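Side-chain contacts in uronate isomerase (PDB 2Q01), which catalyses the isomerisation of D-glucuronate to D-fructuronate and of D-galacturonate to D-tagaturonate, a step in the interconversion of pentoses and glucuronate: residues 120-123 with 124-128; 272-276 with 277-281; 343-346 with 347-351. All coordinates share one frame; numbering follows the deposited sequence.

Contact 1. Residues 120-123 with 124-128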
loop_
_atom_site.group_PDB
_atom_site.type_symbol
_atom_site.label_atom_id
_atom_site.label_comp_id
_atom_site.label_asym_id
_atom_site.label_seq_id
_atom_site.Cartn_x
_atom_site.Cartn_y
_atom_site.Cartn_z
ATOM N N ASN B 120 0.205 -4.089 29.066
ATOM C CA ASN B 120 1.299 -3.765 29.984
ATOM C C ASN B 120 1.188 -2.366 30.582
ATOM O O ASN B 120 1.682 -2.128 31.679
ATOM C CB ASN B 120 2.671 -3.986 29.337
ATOM C CG ASN B 120 3.021 -5.470 29.194
ATOM O OD1 ASN B 120 2.718 -6.287 30.068
ATOM N ND2 ASN B 120 3.672 -5.815 28.090
ATOM N N HIS B 121 0.533 -1.454 29.862
ATOM C CA HIS B 121 0.141 -0.156 30.405
ATOM C C HIS B 121 -0.872 -0.363 31.530
ATOM O O HIS B 121 -0.733 0.222 32.599
ATOM C CB HIS B 121 -0.428 0.740 29.297
ATOM C CG HIS B 121 -0.768 2.137 29.732
ATOM N ND1 HIS B 121 -0.164 3.249 29.185
ATOM C CD2 HIS B 121 -1.676 2.606 30.622
ATOM C CE1 HIS B 121 -0.665 4.340 29.739
ATOM N NE2 HIS B 121 -1.582 3.978 30.617
ATOM N N VAL B 122 -1.872 -1.208 31.294
ATOM C CA VAL B 122 -2.899 -1.506 32.301
ATOM C C VAL B 122 -2.286 -2.179 33.537
ATOM O O VAL B 122 -2.589 -1.804 34.670
ATOM C CB VAL B 122 -4.048 -2.376 31.712
ATOM C CG1 VAL B 122 -5.065 -2.748 32.780
ATOM C CG2 VAL B 122 -4.747 -1.636 30.589
ATOM N N PHE B 123 -1.399 -3.145 33.307
ATOM C CA PHE B 123 -0.762 -3.892 34.388
ATOM C C PHE B 123 0.133 -3.015 35.251
ATOM O O PHE B 123 0.085 -3.105 36.472
ATOM C CB PHE B 123 0.054 -5.070 33.846
ATOM C CG PHE B 123 -0.772 -6.162 33.220
ATOM C CD1 PHE B 123 -0.219 -6.979 32.242
ATOM C CD2 PHE B 123 -2.091 -6.380 33.605
ATOM C CE1 PHE B 123 -0.966 -7.999 31.655
ATOM C CE2 PHE B 123 -2.844 -7.392 33.022
ATOM C CZ PHE B 123 -2.280 -8.203 32.047
ATOM N N SER B 124 0.931 -2.160 34.613
ATOM C CA SER B 124 1.920 -1.346 35.321
ATOM C C SER B 124 1.394 -0.010 35.840
ATOM O O SER B 124 1.805 0.431 36.914
ATOM C CB SER B 124 3.156 -1.112 34.453
ATOM O OG SER B 124 2.847 -0.289 33.347
ATOM N N GLN B 125 0.503 0.634 35.086
ATOM C CA GLN B 125 -0.006 1.957 35.470
ATOM C C GLN B 125 -1.324 1.914 36.244
ATOM O O GLN B 125 -1.531 2.716 37.151
ATOM C CB GLN B 125 -0.159 2.883 34.253
ATOM C CG GLN B 125 1.067 2.989 33.352
ATOM C CD GLN B 125 2.231 3.679 34.023
ATOM O OE1 GLN B 125 3.341 3.151 34.052
ATOM N NE2 GLN B 125 1.984 4.864 34.573
ATOM N N VAL B 126 -2.221 1.001 35.879
ATOM C CA VAL B 126 -3.536 0.940 36.525
ATOM C C VAL B 126 -3.482 0.064 37.783
ATOM O O VAL B 126 -4.038 0.430 38.817
ATOM C CB VAL B 126 -4.671 0.491 35.539
ATOM C CG1 VAL B 126 -6.044 0.571 36.190
ATOM C CG2 VAL B 126 -4.657 1.337 34.281
ATOM N N PHE B 127 -2.786 -1.068 37.701
ATOM C CA PHE B 127 -2.710 -1.999 38.829
ATOM C C PHE B 127 -1.408 -1.952 39.616
ATOM O O PHE B 127 -1.367 -2.376 40.770
ATOM C CB PHE B 127 -2.966 -3.430 38.367
ATOM C CG PHE B 127 -4.365 -3.674 37.912
ATOM C CD1 PHE B 127 -4.634 -3.936 36.578
ATOM C CD2 PHE B 127 -5.423 -3.629 38.815
ATOM C CE1 PHE B 127 -5.933 -4.155 36.149
ATOM C CE2 PHE B 127 -6.730 -3.851 38.392
ATOM C CZ PHE B 127 -6.983 -4.111 37.061
ATOM N N GLY B 128 -0.347 -1.446 38.996
ATOM C CA GLY B 128 0.943 -1.325 39.664
ATOM C C GLY B 128 1.672 -2.645 39.838
ATOM O O GLY B 128 2.331 -2.858 40.854
#
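The last turn of helix 114-126 widens here into a pi-type turn, where His121, Val122 and Asn120 meet residues four and five places on. CG of Gln125 sits over one face of the His121 ring, 4.0 Å from its centroid and 13° off the normal, a CH-pi contact. The ring comes under that methylene because its CG stands anti to the backbone N (chi1 -176°), while the Gln125 chain bends at chi2. Asn120 O accepts two bonds from one residue: Ser124 OG at 2.7 Å, 16° from the carbonyl plane, and Ser124 N at 3.0 Å, above it. The widening shows at Val122 O, which takes Val126 N and, nearly in line with the carbonyl, Phe127 N, each at 3.1 Å. Val122 and Phe127 lie side by side, CG1 of the valine 3.8 Å from CE1 of the ring. The Phe127 ring meets Phe154, and His121 touches Ala427 and Asp430 of helix 425-445. With an alanine for His121, Gln125 CG would probably lose its ring face and a gap open toward helix 425-445. The hydroxyl proton of Ser124 goes to its own helix, and the i+5 bond is consistent with Phe127 lying alongside Val122.

Contact 2. Residues 272-276 with 277-281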
loop_
_atom_site.group_PDB
_atom_site.type_symbol
_atom_site.label_atom_id
_atom_site.label_comp_id
_atom_site.label_asym_id
_atom_site.label_seq_id
_atom_site.Cartn_x
_atom_site.Cartn_y
_atom_site.Cartn_z
ATOM N N ASN B 272 -40.469 -0.391 -0.065
ATOM C CA ASN B 272 -41.620 -1.299 -0.110
ATOM C C ASN B 272 -41.283 -2.725 -0.543
ATOM O O ASN B 272 -41.814 -3.678 0.024
ATOM C CB ASN B 272 -42.725 -0.734 -1.000
ATOM C CG ASN B 272 -43.409 0.480 -0.393
ATOM O OD1 ASN B 272 -44.103 1.214 -1.094
ATOM N ND2 ASN B 272 -43.216 0.700 0.910
ATOM N N SER B 273 -40.391 -2.863 -1.526
ATOM C CA SER B 273 -39.925 -4.170 -1.995
ATOM C C SER B 273 -39.250 -4.964 -0.889
ATOM O O SER B 273 -39.447 -6.174 -0.786
ATOM C CB SER B 273 -38.937 -4.014 -3.146
ATOM O OG SER B 273 -39.452 -3.183 -4.168
ATOM N N LEU B 274 -38.456 -4.278 -0.070
ATOM C CA LEU B 274 -37.669 -4.939 0.967
ATOM C C LEU B 274 -38.521 -5.306 2.170
ATOM O O LEU B 274 -38.366 -6.392 2.733
ATOM C CB LEU B 274 -36.473 -4.075 1.375
ATOM C CG LEU B 274 -35.438 -3.816 0.275
ATOM C CD1 LEU B 274 -34.671 -2.573 0.582
ATOM C CD2 LEU B 274 -34.484 -4.980 0.121
ATOM N N VAL B 275 -39.418 -4.397 2.551
ATOM C CA VAL B 275 -40.429 -4.638 3.594
ATOM C C VAL B 275 -41.337 -5.832 3.256
ATOM O O VAL B 275 -41.627 -6.656 4.131
ATOM C CB VAL B 275 -41.261 -3.350 3.877
ATOM C CG1 VAL B 275 -42.487 -3.642 4.718
ATOM C CG2 VAL B 275 -40.403 -2.321 4.579
ATOM N N LYS B 276 -41.752 -5.926 1.987
ATOM C CA LYS B 276 -42.466 -7.097 1.439
ATOM C C LYS B 276 -41.702 -8.411 1.632
ATOM O O LYS B 276 -42.303 -9.446 1.916
ATOM C CB LYS B 276 -42.754 -6.904 -0.054
ATOM C CG LYS B 276 -44.034 -6.144 -0.380
ATOM C CD LYS B 276 -45.092 -7.064 -0.975
ATOM C CE LYS B 276 -46.165 -6.273 -1.717
ATOM N NZ LYS B 276 -47.072 -7.150 -2.518
ATOM N N GLY B 277 -40.382 -8.361 1.470
ATOM C CA GLY B 277 -39.526 -9.526 1.671
ATOM C C GLY B 277 -38.705 -9.907 0.453
ATOM O O GLY B 277 -38.101 -10.986 0.430
ATOM N N ASP B 278 -38.680 -9.032 -0.556
ATOM C CA ASP B 278 -37.900 -9.256 -1.766
ATOM C C ASP B 278 -36.483 -8.687 -1.606
ATOM O O ASP B 278 -36.043 -7.824 -2.382
ATOM C CB ASP B 278 -38.629 -8.665 -2.981
ATOM C CG ASP B 278 -40.054 -9.206 -3.135
ATOM O OD1 ASP B 278 -40.286 -10.404 -2.851
ATOM O OD2 ASP B 278 -40.945 -8.428 -3.544
ATOM N N VAL B 279 -35.789 -9.179 -0.581
ATOM C CA VAL B 279 -34.439 -8.760 -0.239
ATOM C C VAL B 279 -33.435 -9.448 -1.163
ATOM O O VAL B 279 -33.089 -10.616 -0.959
ATOM C CB VAL B 279 -34.105 -9.076 1.256
ATOM C CG1 VAL B 279 -32.781 -8.438 1.668
ATOM C CG2 VAL B 279 -35.232 -8.617 2.194
ATOM N N THR B 280 -33.005 -8.726 -2.195
ATOM C CA THR B 280 -31.917 -9.169 -3.065
ATOM C C THR B 280 -30.676 -8.369 -2.670
ATOM O O THR B 280 -30.813 -7.218 -2.243
ATOM C CB THR B 280 -32.238 -8.961 -4.576
ATOM O OG1 THR B 280 -32.265 -7.563 -4.889
ATOM C CG2 THR B 280 -33.576 -9.596 -4.954
ATOM N N PRO B 281 -29.466 -8.962 -2.800
ATOM C CA PRO B 281 -28.230 -8.256 -2.429
ATOM C C PRO B 281 -28.064 -6.872 -3.082
ATOM O O PRO B 281 -27.502 -5.968 -2.462
ATOM C CB PRO B 281 -27.131 -9.205 -2.909
ATOM C CG PRO B 281 -27.763 -10.548 -2.889
ATOM C CD PRO B 281 -29.182 -10.327 -3.287
#
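Ser273 O is gripped by two backbone donors, Asp278 N at 3.0 Å with an N-H...O angle of 151° and Gly277 N at 3.3 Å with a more bent one. The bond from Asp278 N back to Ser273 O, five residues earlier, and the positive phi of Gly277 (122°) identify a Schellman motif, which ends helix 264-276. A side chain on Gly277 would run into Lys276 O, so the turn depends on the bare CA. An apolar contact spans the same turn: with its CG anti to the carbonyl carbon (chi1 -64°), Leu274 brings CD2 to 3.8 Å from Val279 CA and 4.2 Å from Val279 CG1, while CG2 of the valine reaches Leu274 O at 3.9 Å. Asp278 centres an inverse gamma turn, closed by a weak bond from Val279 N to Gly277 O, consistent with the bend that places Val279 beside Leu274. Farther out, Phe205 touches both of these side chains, and Phe287 of helix 281-302 packs on Leu274. Ser273 OG bonds to Ala269 O, and Thr280 OG1 caps Lys283 N at the start of the next helix. Thus Ser273 O and Lys283 N each find a partner, beside an apolar Leu274-Val279 contact.

Contact 3. Residues 343-346 with 347-351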
loop_
_atom_site.group_PDB
_atom_site.type_symbol
_atom_site.label_atom_id
_atom_site.label_comp_id
_atom_site.label_asym_id
_atom_site.label_seq_id
_atom_site.Cartn_x
_atom_site.Cartn_y
_atom_site.Cartn_z
ATOM N N LYS B 343 -19.788 9.719 -4.592
ATOM C CA LYS B 343 -20.156 10.725 -5.597
ATOM C C LYS B 343 -21.630 11.204 -5.630
ATOM O O LYS B 343 -21.849 12.412 -5.708
ATOM C CB LYS B 343 -19.662 10.331 -7.000
ATOM C CG LYS B 343 -19.417 11.534 -7.871
ATOM C CD LYS B 343 -19.044 11.179 -9.286
ATOM C CE LYS B 343 -19.042 12.442 -10.144
ATOM N NZ LYS B 343 -18.645 12.130 -11.540
ATOM N N PRO B 344 -22.633 10.281 -5.589
ATOM C CA PRO B 344 -24.044 10.730 -5.535
ATOM C C PRO B 344 -24.441 11.638 -4.358
ATOM O O PRO B 344 -25.262 12.547 -4.537
ATOM C CB PRO B 344 -24.822 9.414 -5.462
ATOM C CG PRO B 344 -23.935 8.430 -6.109
ATOM C CD PRO B 344 -22.567 8.807 -5.647
ATOM N N LEU B 345 -23.873 11.388 -3.179
ATOM C CA LEU B 345 -24.119 12.219 -1.998
ATOM C C LEU B 345 -23.375 13.546 -2.089
ATOM O O LEU B 345 -23.903 14.587 -1.687
ATOM C CB LEU B 345 -23.728 11.468 -0.715
ATOM C CG LEU B 345 -23.721 12.150 0.663
ATOM C CD1 LEU B 345 -25.037 12.860 0.988
ATOM C CD2 LEU B 345 -23.380 11.151 1.761
ATOM N N LEU B 346 -22.160 13.502 -2.628
ATOM C CA LEU B 346 -21.310 14.686 -2.729
ATOM C C LEU B 346 -21.762 15.646 -3.828
ATOM O O LEU B 346 -21.501 16.846 -3.757
ATOM C CB LEU B 346 -19.844 14.280 -2.924
ATOM C CG LEU B 346 -19.142 13.693 -1.693
ATOM C CD1 LEU B 346 -17.856 13.002 -2.088
ATOM C CD2 LEU B 346 -18.872 14.748 -0.642
ATOM N N THR B 347 -22.433 15.108 -4.843
ATOM C CA THR B 347 -23.028 15.918 -5.898
ATOM C C THR B 347 -24.208 16.698 -5.327
ATOM O O THR B 347 -24.413 17.867 -5.661
ATOM C CB THR B 347 -23.463 15.046 -7.094
ATOM O OG1 THR B 347 -22.332 14.307 -7.566
ATOM C CG2 THR B 347 -24.015 15.892 -8.242
ATOM N N ARG B 348 -24.958 16.053 -4.439
ATOM C CA ARG B 348 -26.105 16.693 -3.812
ATOM C C ARG B 348 -25.674 17.666 -2.720
ATOM O O ARG B 348 -26.090 18.824 -2.718
ATOM C CB ARG B 348 -27.062 15.642 -3.249
ATOM C CG ARG B 348 -28.377 16.221 -2.753
ATOM C CD ARG B 348 -29.135 15.242 -1.861
ATOM N NE ARG B 348 -30.399 15.817 -1.397
ATOM C CZ ARG B 348 -31.543 15.795 -2.082
ATOM N NH1 ARG B 348 -31.612 15.222 -3.279
ATOM N NH2 ARG B 348 -32.630 16.347 -1.563
ATOM N N LEU B 349 -24.820 17.195 -1.811
ATOM C CA LEU B 349 -24.551 17.894 -0.555
ATOM C C LEU B 349 -23.081 18.168 -0.216
ATOM O O LEU B 349 -22.777 18.551 0.911
ATOM C CB LEU B 349 -25.186 17.122 0.601
ATOM C CG LEU B 349 -26.706 16.943 0.615
ATOM C CD1 LEU B 349 -27.123 15.972 1.694
ATOM C CD2 LEU B 349 -27.419 18.279 0.778
ATOM N N GLY B 350 -22.179 17.999 -1.176
ATOM C CA GLY B 350 -20.743 18.099 -0.900
ATOM C C GLY B 350 -20.216 19.480 -0.560
ATOM O O GLY B 350 -19.189 19.601 0.095
ATOM N N ASN B 351 -20.924 20.514 -1.006
ATOM C CA ASN B 351 -20.514 21.899 -0.788
ATOM C C ASN B 351 -21.392 22.621 0.234
ATOM O O ASN B 351 -21.361 23.848 0.330
ATOM C CB ASN B 351 -20.499 22.665 -2.117
ATOM C CG ASN B 351 -19.768 21.914 -3.227
ATOM O OD1 ASN B 351 -20.322 21.670 -4.301
ATOM N ND2 ASN B 351 -18.519 21.547 -2.971
#
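Leu345 meets Leu349 one turn along the short helix 343-349, their CD1 methyls 3.8 Å apart as the two side chains pass at a slant. In this protein of the TIM-barrel clan, the pair lies against helix 281-302: Leu345 touches Thr293 and Ala296, and Leu349 touches Leu300. Leu345 has its CG anti to the backbone N (chi1 173°), which swings the branched end along the helix so that CD1 reaches its partner even though the CB bond leads away from it. The backbone beneath is held by Leu349 N to Leu345 O at 2.8 Å, with an N-H...O angle of 155°. Leu346 has a different setting: its CD2 rests 3.8 Å from Gly350 CA, and Gly350 N donates to Leu346 O at 2.9 Å from above the carbonyl plane. A side chain on Gly350 would collide with that same oxygen. Leu346 also packs on Val380 and on His316 of the second subunit, and its side chain is about 9 Å from a bound potassium ion, whose site includes Tyr378, another neighbour. On the exposed flank, Arg348 extends away to a salt bridge with Asp261. Thr347 turns its hydroxyl back to Lys343, whose CG lies 4.0 Å from OG1. Lys343 O is held from opposite faces of its plane, by Thr347 N at 2.9 Å and by Thr347 OG1 at 2.7 Å.

In the fold
Along the chain the contacts come in series, 120-128, then 272-281, then 343-351, each a local turn near a helix end, and none touches another. Contact 1, on helix 114-126, lies on the opposite side of the chain's centre from the other two, its centre 51 Å from that of contact 2 and 47 Å from that of contact 3. Contacts 2 and 3 are closer, with centres 27 Å apart and nearest atoms about 15 Å apart. Helix 281-302 connects them: it begins at Pro281, the last residue of contact 2, and receives the leucines of both. Of the three, contact 3 alone is touched by another subunit, so it joins local helix packing to the assembly, whereas contacts 1 and 2 pack within their own chain.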